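Local coordinates for fumarate lyase (Mesorhizobium sp., PDB 3C8T), which is a mostly helical, four-chain member of the fumarate lyase family, a group of enzymes built around long bundles of helices, at residues Glu128-Ala133 against Ser169-His174; Gly243-Leu248 against Gly334-Ala339. All coordinates share one frame; numbering follows the deposited sequence.

Interaction 1 of 2, residues Glu128-Ala133 against Ser169-His174; sequences ESVRKA and SAFDRH
Arg131 and Phe171 mark the close approach of two nearly antiparallel helices, whose axes in segments 128-133 and 169-174 come within 9.6 Å at 153°. The buried half is apolar. Val130 makes a CH-pi contact, its CG1 methyl over one face of the Phe171 ring, 3.9 Å from the centroid and almost on the ring normal. With chi1 172°, CG1 lies anti to the backbone N and reaches the ring while CG2 turns elsewhere. Beside this pair, Arg131 CG rests 3.8 Å from Phe171 CB, so the aliphatic part of the arginine joins the packing.

The polar half lies at the end of the Arg131 chain, which bends at chi3. The guanidinium meets Asp172 side-on, with NE and NH2 both on one oxygen. Arg131 NE reaches Asp172 OD1 at 2.9 Å, on its anti lone pair. Arg131 NH2 meets Asp172 OD1 at 3.0 Å from above the carboxylate plane. The two planes stand 81° apart. On the same helix, Arg131 NH1 bonds Glu128 OE1 on its syn lone pair at 2.8 Å, and Glu128 OE2 is equally near. Asp172 OD2 forms a salt bridge with Arg443.

The guanidinium is thus gripped at its edge by two acids, which should limit its rotation. Its positive charge probably offsets theirs, and the network ties helix 104-140 to helix 160-185 beside the Val130-Phe171 contact.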
ATOM      1  N   GLU A 128     -25.891 -10.802  -1.700  1.00 29.87           N
ATOM      2  CA  GLU A 128     -26.965 -11.808  -1.761  1.00 30.90           C
ATOM      3  C   GLU A 128     -27.142 -12.486  -3.148  1.00 30.43           C
ATOM      4  O   GLU A 128     -27.312 -13.698  -3.193  1.00 30.93           O
ATOM      5  CB  GLU A 128     -28.294 -11.233  -1.241  1.00 31.57           C
ATOM      6  CG  GLU A 128     -28.183 -10.716   0.219  1.00 38.40           C
ATOM      7  CD  GLU A 128     -27.594 -11.771   1.201  1.00 43.33           C
ATOM      8  OE1 GLU A 128     -26.429 -11.648   1.646  1.00 42.58           O
ATOM      9  OE2 GLU A 128     -28.312 -12.741   1.513  1.00 47.66           O
ATOM     10  N   SER A 129     -27.094 -11.739  -4.258  1.00 30.14           N
ATOM     11  CA  SER A 129     -27.044 -12.386  -5.574  1.00 30.92           C
ATOM     12  C   SER A 129     -25.819 -13.258  -5.763  1.00 30.66           C
ATOM     13  O   SER A 129     -25.931 -14.328  -6.356  1.00 31.45           O
ATOM     14  CB  SER A 129     -27.080 -11.388  -6.738  1.00 31.35           C
ATOM     15  OG  SER A 129     -28.119 -10.472  -6.556  1.00 36.15           O
ATOM     16  N   VAL A 130     -24.647 -12.788  -5.321  1.00 29.98           N
ATOM     17  CA  VAL A 130     -23.414 -13.605  -5.389  1.00 29.52           C
ATOM     18  C   VAL A 130     -23.622 -14.967  -4.677  1.00 29.59           C
ATOM     19  O   VAL A 130     -23.370 -16.034  -5.276  1.00 28.23           O
ATOM     20  CB  VAL A 130     -22.096 -12.838  -4.947  1.00 28.99           C
ATOM     21  CG1 VAL A 130     -20.879 -13.794  -4.841  1.00 29.73           C
ATOM     22  CG2 VAL A 130     -21.771 -11.775  -5.964  1.00 29.14           C
ATOM     23  N   ARG A 131     -24.102 -14.910  -3.426  1.00 29.91           N
ATOM     24  CA  ARG A 131     -24.380 -16.116  -2.632  1.00 30.25           C
ATOM     25  C   ARG A 131     -25.380 -17.034  -3.361  1.00 30.94           C
ATOM     26  O   ARG A 131     -25.149 -18.246  -3.443  1.00 30.72           O
ATOM     27  CB  ARG A 131     -24.884 -15.764  -1.225  1.00 29.01           C
ATOM     28  CG  ARG A 131     -23.871 -15.000  -0.404  1.00 30.01           C
ATOM     29  CD  ARG A 131     -24.492 -14.364   0.826  1.00 26.97           C
ATOM     30  NE  ARG A 131     -24.733 -15.363   1.859  1.00 30.26           N
ATOM     31  CZ  ARG A 131     -25.633 -15.234   2.837  1.00 32.62           C
ATOM     32  NH1 ARG A 131     -26.396 -14.139   2.910  1.00 31.01           N
ATOM     33  NH2 ARG A 131     -25.764 -16.202   3.750  1.00 30.05           N
ATOM     34  N   LYS A 132     -26.458 -16.464  -3.906  1.00 30.57           N
ATOM     35  CA  LYS A 132     -27.420 -17.265  -4.688  1.00 32.30           C
ATOM     36  C   LYS A 132     -26.798 -18.008  -5.875  1.00 31.59           C
ATOM     37  O   LYS A 132     -27.023 -19.217  -6.042  1.00 32.54           O
ATOM     38  CB  LYS A 132     -28.604 -16.419  -5.161  1.00 30.95           C
ATOM     39  CG  LYS A 132     -29.714 -16.363  -4.132  1.00 34.16           C
ATOM     40  CD  LYS A 132     -30.820 -15.337  -4.491  1.00 37.13           C
ATOM     41  CE  LYS A 132     -30.945 -14.232  -3.400  1.00 47.10           C
ATOM     42  NZ  LYS A 132     -32.378 -13.736  -3.297  1.00 50.88           N
ATOM     43  N   ALA A 133     -26.030 -17.306  -6.707  1.00 30.62           N
ATOM     44  CA  ALA A 133     -25.407 -17.960  -7.848  1.00 29.99           C
ATOM     45  C   ALA A 133     -24.359 -19.001  -7.420  1.00 30.18           C
ATOM     46  O   ALA A 133     -24.198 -20.023  -8.080  1.00 30.56           O
ATOM     47  CB  ALA A 133     -24.827 -16.924  -8.817  1.00 30.91           C
ATOM     48  N   SER A 169     -18.683 -19.905   1.191  1.00 26.55           N
ATOM     49  CA  SER A 169     -18.532 -19.808   2.631  1.00 25.96           C
ATOM     50  C   SER A 169     -17.999 -18.462   3.106  1.00 25.67           C
ATOM     51  O   SER A 169     -18.449 -17.944   4.141  1.00 26.16           O
ATOM     52  CB  SER A 169     -17.664 -20.940   3.171  1.00 26.47           C
ATOM     53  OG  SER A 169     -16.310 -20.716   2.832  1.00 24.93           O
ATOM     54  N   ALA A 170     -17.058 -17.924   2.345  1.00 25.49           N
ATOM     55  CA  ALA A 170     -16.526 -16.562   2.498  1.00 26.16           C
ATOM     56  C   ALA A 170     -17.613 -15.479   2.428  1.00 25.66           C
ATOM     57  O   ALA A 170     -17.594 -14.516   3.217  1.00 24.99           O
ATOM     58  CB  ALA A 170     -15.437 -16.287   1.385  1.00 24.45           C
ATOM     59  N   PHE A 171     -18.514 -15.621   1.457  1.00 24.89           N
ATOM     60  CA  PHE A 171     -19.589 -14.628   1.223  1.00 25.65           C
ATOM     61  C   PHE A 171     -20.695 -14.712   2.255  1.00 26.02           C
ATOM     62  O   PHE A 171     -21.287 -13.689   2.623  1.00 26.22           O
ATOM     63  CB  PHE A 171     -20.109 -14.699  -0.206  1.00 24.39           C
ATOM     64  CG  PHE A 171     -19.133 -14.163  -1.181  1.00 25.89           C
ATOM     65  CD1 PHE A 171     -19.003 -12.778  -1.357  1.00 25.36           C
ATOM     66  CD2 PHE A 171     -18.241 -15.022  -1.835  1.00 26.28           C
ATOM     67  CE1 PHE A 171     -18.038 -12.262  -2.224  1.00 29.73           C
ATOM     68  CE2 PHE A 171     -17.268 -14.519  -2.678  1.00 26.52           C
ATOM     69  CZ  PHE A 171     -17.171 -13.142  -2.889  1.00 26.07           C
ATOM     70  N   ASP A 172     -20.943 -15.922   2.756  1.00 27.65           N
ATOM     71  CA  ASP A 172     -21.755 -16.093   3.951  1.00 28.41           C
ATOM     72  C   ASP A 172     -21.149 -15.318   5.094  1.00 28.95           C
ATOM     73  O   ASP A 172     -21.878 -14.676   5.827  1.00 29.83           O
ATOM     74  CB  ASP A 172     -21.845 -17.572   4.338  1.00 30.01           C
ATOM     75  CG  ASP A 172     -22.660 -18.407   3.319  1.00 31.42           C
ATOM     76  OD1 ASP A 172     -23.512 -17.831   2.611  1.00 32.90           O
ATOM     77  OD2 ASP A 172     -22.456 -19.635   3.247  1.00 33.27           O
ATOM     78  N   ARG A 173     -19.817 -15.363   5.274  1.00 29.26           N
ATOM     79  CA  ARG A 173     -19.214 -14.576   6.364  1.00 28.65           C
ATOM     80  C   ARG A 173     -19.253 -13.080   6.104  1.00 29.39           C
ATOM     81  O   ARG A 173     -19.308 -12.311   7.061  1.00 30.91           O
ATOM     82  CB  ARG A 173     -17.801 -15.024   6.753  1.00 27.40           C
ATOM     83  CG  ARG A 173     -17.723 -16.371   7.464  1.00 27.20           C
ATOM     84  CD  ARG A 173     -16.251 -16.796   7.750  1.00 28.25           C
ATOM     85  NE  ARG A 173     -15.430 -17.006   6.559  1.00 29.17           N
ATOM     86  CZ  ARG A 173     -15.127 -18.199   6.021  1.00 33.38           C
ATOM     87  NH1 ARG A 173     -15.607 -19.339   6.547  1.00 30.42           N
ATOM     88  NH2 ARG A 173     -14.338 -18.262   4.934  1.00 29.97           N
ATOM     89  N   HIS A 174     -19.225 -12.658   4.838  1.00 29.44           N
ATOM     90  CA  HIS A 174     -19.151 -11.220   4.532  1.00 29.00           C
ATOM     91  C   HIS A 174     -20.516 -10.624   4.814  1.00 29.83           C
ATOM     92  O   HIS A 174     -20.602  -9.491   5.316  1.00 30.42           O
ATOM     93  CB  HIS A 174     -18.742 -10.902   3.070  1.00 28.41           C
ATOM     94  CG  HIS A 174     -17.331 -11.306   2.702  1.00 26.98           C
ATOM     95  ND1 HIS A 174     -16.233 -11.006   3.482  1.00 26.30           N
ATOM     96  CD2 HIS A 174     -16.844 -11.921   1.594  1.00 22.11           C
ATOM     97  CE1 HIS A 174     -15.139 -11.465   2.898  1.00 25.83           C
ATOM     98  NE2 HIS A 174     -15.485 -12.026   1.749  1.00 24.18           N
TER

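Interaction 2 of 2, residues Gly243-Leu248 against Gly334-Ala339; sequences GSLGKL and GILYQA
Leu245 meets three residues of segment 334-339, and its forked end makes all the close contacts between the two segments. The local helices run at 36° to each other with axes 10.6 Å apart, so the large side chain has to span the gap.

CD2 makes the tight side. Leu245 CD2 presses on Ala339 CB at 3.4 Å, closer than usual for two carbons. Here the leucine faces a small residue, and the two segments have their closest CA atoms at this pair, with Leu245 CA and Ala339 CA 7.2 Å apart. CD1 packs more easily. Leu245 CD1 touches Ile335 CG1 at 3.7 Å, where the two side chains cross at a slant. Ile335 chi1 of 69° holds that CG1 between the backbone N and the carbonyl carbon. Leu245 CD1 also rests against Leu336, 3.8 Å from its backbone N and 3.9 Å from its CD2.

The looser side lies one turn on, at Leu248. Its side chain comes no nearer than 5.0 Å to segment 334-339, though its CB faces that way. Solvent reaches Tyr337, on the far side of its helix. Ile289 of helix 284-306 packs against Leu245, Ile335 and Ala339.

No hydrogen bond links the segments. The contact is apolar and buried, so the hold of helix 229-255 on helix 315-344 here rests on shape and the hydrophobic effect.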
ATOM      1  N   GLY A 243     -11.270  -9.015  -2.080  1.00 25.58           N
ATOM      2  CA  GLY A 243     -10.299 -10.091  -1.990  1.00 27.11           C
ATOM      3  C   GLY A 243     -10.894 -11.442  -2.248  1.00 27.15           C
ATOM      4  O   GLY A 243     -10.270 -12.240  -2.930  1.00 28.58           O
ATOM      5  N   SER A 244     -12.083 -11.707  -1.698  1.00 27.11           N
ATOM      6  CA  SER A 244     -12.770 -12.980  -1.928  1.00 27.97           C
ATOM      7  C   SER A 244     -13.224 -13.110  -3.369  1.00 27.83           C
ATOM      8  O   SER A 244     -13.172 -14.193  -3.913  1.00 28.10           O
ATOM      9  CB  SER A 244     -13.968 -13.180  -0.982  1.00 28.05           C
ATOM     10  OG  SER A 244     -13.550 -13.175   0.382  1.00 28.90           O
ATOM     11  N   LEU A 245     -13.675 -12.021  -3.983  1.00 26.82           N
ATOM     12  CA  LEU A 245     -13.910 -12.020  -5.442  1.00 26.15           C
ATOM     13  C   LEU A 245     -12.628 -12.308  -6.236  1.00 26.23           C
ATOM     14  O   LEU A 245     -12.638 -13.120  -7.165  1.00 26.19           O
ATOM     15  CB  LEU A 245     -14.521 -10.717  -5.882  1.00 25.14           C
ATOM     16  CG  LEU A 245     -15.922 -10.459  -5.353  1.00 27.58           C
ATOM     17  CD1 LEU A 245     -16.305  -9.048  -5.712  1.00 29.04           C
ATOM     18  CD2 LEU A 245     -16.929 -11.485  -5.955  1.00 28.14           C
ATOM     19  N   GLY A 246     -11.512 -11.651  -5.879  1.00 25.30           N
ATOM     20  CA  GLY A 246     -10.256 -11.986  -6.522  1.00 25.31           C
ATOM     21  C   GLY A 246      -9.868 -13.468  -6.515  1.00 26.08           C
ATOM     22  O   GLY A 246      -9.318 -13.944  -7.486  1.00 26.10           O
ATOM     23  N   LYS A 247     -10.112 -14.176  -5.401  1.00 26.41           N
ATOM     24  CA  LYS A 247      -9.749 -15.588  -5.260  1.00 27.06           C
ATOM     25  C   LYS A 247     -10.471 -16.450  -6.306  1.00 27.11           C
ATOM     26  O   LYS A 247      -9.847 -17.248  -6.999  1.00 26.67           O
ATOM     27  CB  LYS A 247     -10.064 -16.076  -3.827  1.00 26.61           C
ATOM     28  CG  LYS A 247      -9.574 -17.524  -3.537  1.00 27.76           C
ATOM     29  CD  LYS A 247     -10.671 -18.605  -3.839  1.00 29.55           C
ATOM     30  CE  LYS A 247     -10.292 -20.015  -3.342  1.00 27.47           C
ATOM     31  NZ  LYS A 247      -9.285 -20.707  -4.191  1.00 26.81           N
ATOM     32  N   LEU A 248     -11.794 -16.272  -6.423  1.00 27.35           N
ATOM     33  CA  LEU A 248     -12.574 -17.030  -7.368  1.00 27.36           C
ATOM     34  C   LEU A 248     -12.303 -16.613  -8.789  1.00 27.12           C
ATOM     35  O   LEU A 248     -12.403 -17.448  -9.691  1.00 27.45           O
ATOM     36  CB  LEU A 248     -14.062 -16.981  -7.042  1.00 28.36           C
ATOM     37  CG  LEU A 248     -14.977 -15.763  -7.089  1.00 29.59           C
ATOM     38  CD1 LEU A 248     -15.361 -15.378  -8.527  1.00 28.01           C
ATOM     39  CD2 LEU A 248     -16.228 -16.127  -6.277  1.00 24.74           C
ATOM     40  N   GLY A 334     -19.136  -2.550  -8.643  1.00 26.71           N
ATOM     41  CA  GLY A 334     -18.993  -2.987 -10.032  1.00 25.97           C
ATOM     42  C   GLY A 334     -18.413  -4.368 -10.172  1.00 25.01           C
ATOM     43  O   GLY A 334     -18.874  -5.156 -10.998  1.00 25.22           O
ATOM     44  N   ILE A 335     -17.393  -4.683  -9.382  1.00 25.81           N
ATOM     45  CA  ILE A 335     -16.830  -6.061  -9.402  1.00 25.99           C
ATOM     46  C   ILE A 335     -17.775  -7.117  -8.778  1.00 26.18           C
ATOM     47  O   ILE A 335     -17.831  -8.267  -9.270  1.00 27.09           O
ATOM     48  CB  ILE A 335     -15.335  -6.154  -8.871  1.00 25.70           C
ATOM     49  CG1 ILE A 335     -15.232  -5.900  -7.372  1.00 25.81           C
ATOM     50  CG2 ILE A 335     -14.433  -5.179  -9.628  1.00 24.58           C
ATOM     51  CD1 ILE A 335     -13.812  -5.927  -6.896  1.00 26.21           C
ATOM     52  N   LEU A 336     -18.537  -6.744  -7.734  1.00 26.03           N
ATOM     53  CA  LEU A 336     -19.661  -7.624  -7.312  1.00 27.03           C
ATOM     54  C   LEU A 336     -20.659  -7.848  -8.420  1.00 27.18           C
ATOM     55  O   LEU A 336     -21.135  -8.966  -8.588  1.00 28.04           O
ATOM     56  CB  LEU A 336     -20.412  -7.138  -6.084  1.00 25.93           C
ATOM     57  CG  LEU A 336     -19.710  -7.355  -4.754  1.00 25.77           C
ATOM     58  CD1 LEU A 336     -20.186  -6.250  -3.829  1.00 22.91           C
ATOM     59  CD2 LEU A 336     -19.897  -8.790  -4.160  1.00 19.40           C
ATOM     60  N   TYR A 337     -20.965  -6.814  -9.188  1.00 28.47           N
ATOM     61  CA  TYR A 337     -21.888  -7.006 -10.309  1.00 30.13           C
ATOM     62  C   TYR A 337     -21.291  -7.926 -11.400  1.00 30.21           C
ATOM     63  O   TYR A 337     -21.988  -8.788 -11.973  1.00 30.56           O
ATOM     64  CB  TYR A 337     -22.434  -5.684 -10.922  1.00 30.63           C
ATOM     65  CG  TYR A 337     -23.184  -6.040 -12.182  1.00 33.02           C
ATOM     66  CD1 TYR A 337     -22.586  -5.878 -13.440  1.00 35.26           C
ATOM     67  CD2 TYR A 337     -24.445  -6.686 -12.109  1.00 34.22           C
ATOM     68  CE1 TYR A 337     -23.239  -6.303 -14.615  1.00 37.42           C
ATOM     69  CE2 TYR A 337     -25.110  -7.098 -13.268  1.00 36.24           C
ATOM     70  CZ  TYR A 337     -24.503  -6.912 -14.508  1.00 35.79           C
ATOM     71  OH  TYR A 337     -25.127  -7.340 -15.651  1.00 38.29           O
ATOM     72  N   GLN A 338     -20.009  -7.744 -11.688  1.00 30.52           N
ATOM     73  CA  GLN A 338     -19.304  -8.626 -12.639  1.00 30.83           C
ATOM     74  C   GLN A 338     -19.342 -10.078 -12.168  1.00 30.20           C
ATOM     75  O   GLN A 338     -19.585 -10.969 -12.968  1.00 30.04           O
ATOM     76  CB  GLN A 338     -17.857  -8.182 -12.858  1.00 30.75           C
ATOM     77  CG  GLN A 338     -17.715  -6.905 -13.662  1.00 33.14           C
ATOM     78  CD  GLN A 338     -18.445  -6.994 -15.005  1.00 32.69           C
ATOM     79  OE1 GLN A 338     -18.329  -7.983 -15.708  1.00 34.52           O
ATOM     80  NE2 GLN A 338     -19.207  -5.973 -15.340  1.00 28.22           N
ATOM     81  N   ALA A 339     -19.155 -10.298 -10.862  1.00 30.61           N
ATOM     82  CA  ALA A 339     -19.254 -11.658 -10.267  1.00 29.90           C
ATOM     83  C   ALA A 339     -20.662 -12.255 -10.320  1.00 30.26           C
ATOM     84  O   ALA A 339     -20.798 -13.434 -10.659  1.00 29.60           O
ATOM     85  CB  ALA A 339     -18.725 -11.684  -8.871  1.00 29.41           C
TER

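The centres of interaction 1 and interaction 2 lie about 11 Å apart near the middle of the chain. They come in series: helices 104-140 and 160-185 pair first, then helices 229-255 and 315-344. The two contacts touch directly. Phe171 CZ packs on Leu245 CD2 at 3.5 Å, and His174 NE2 probably hydrogen-bonds Ser244 OG at 2.6 Å. Val130 also packs on Leu336. The four helices therefore share one packed region of the long helical bundle. Arg173 forms a salt bridge with Asp229 of the second subunit, and Lys247 NZ hydrogen-bonds the backbone O atoms of His309 and Phe311 of that subunit. Helices 160-185 and 229-255 thus serve both the chain's core and the subunit interface.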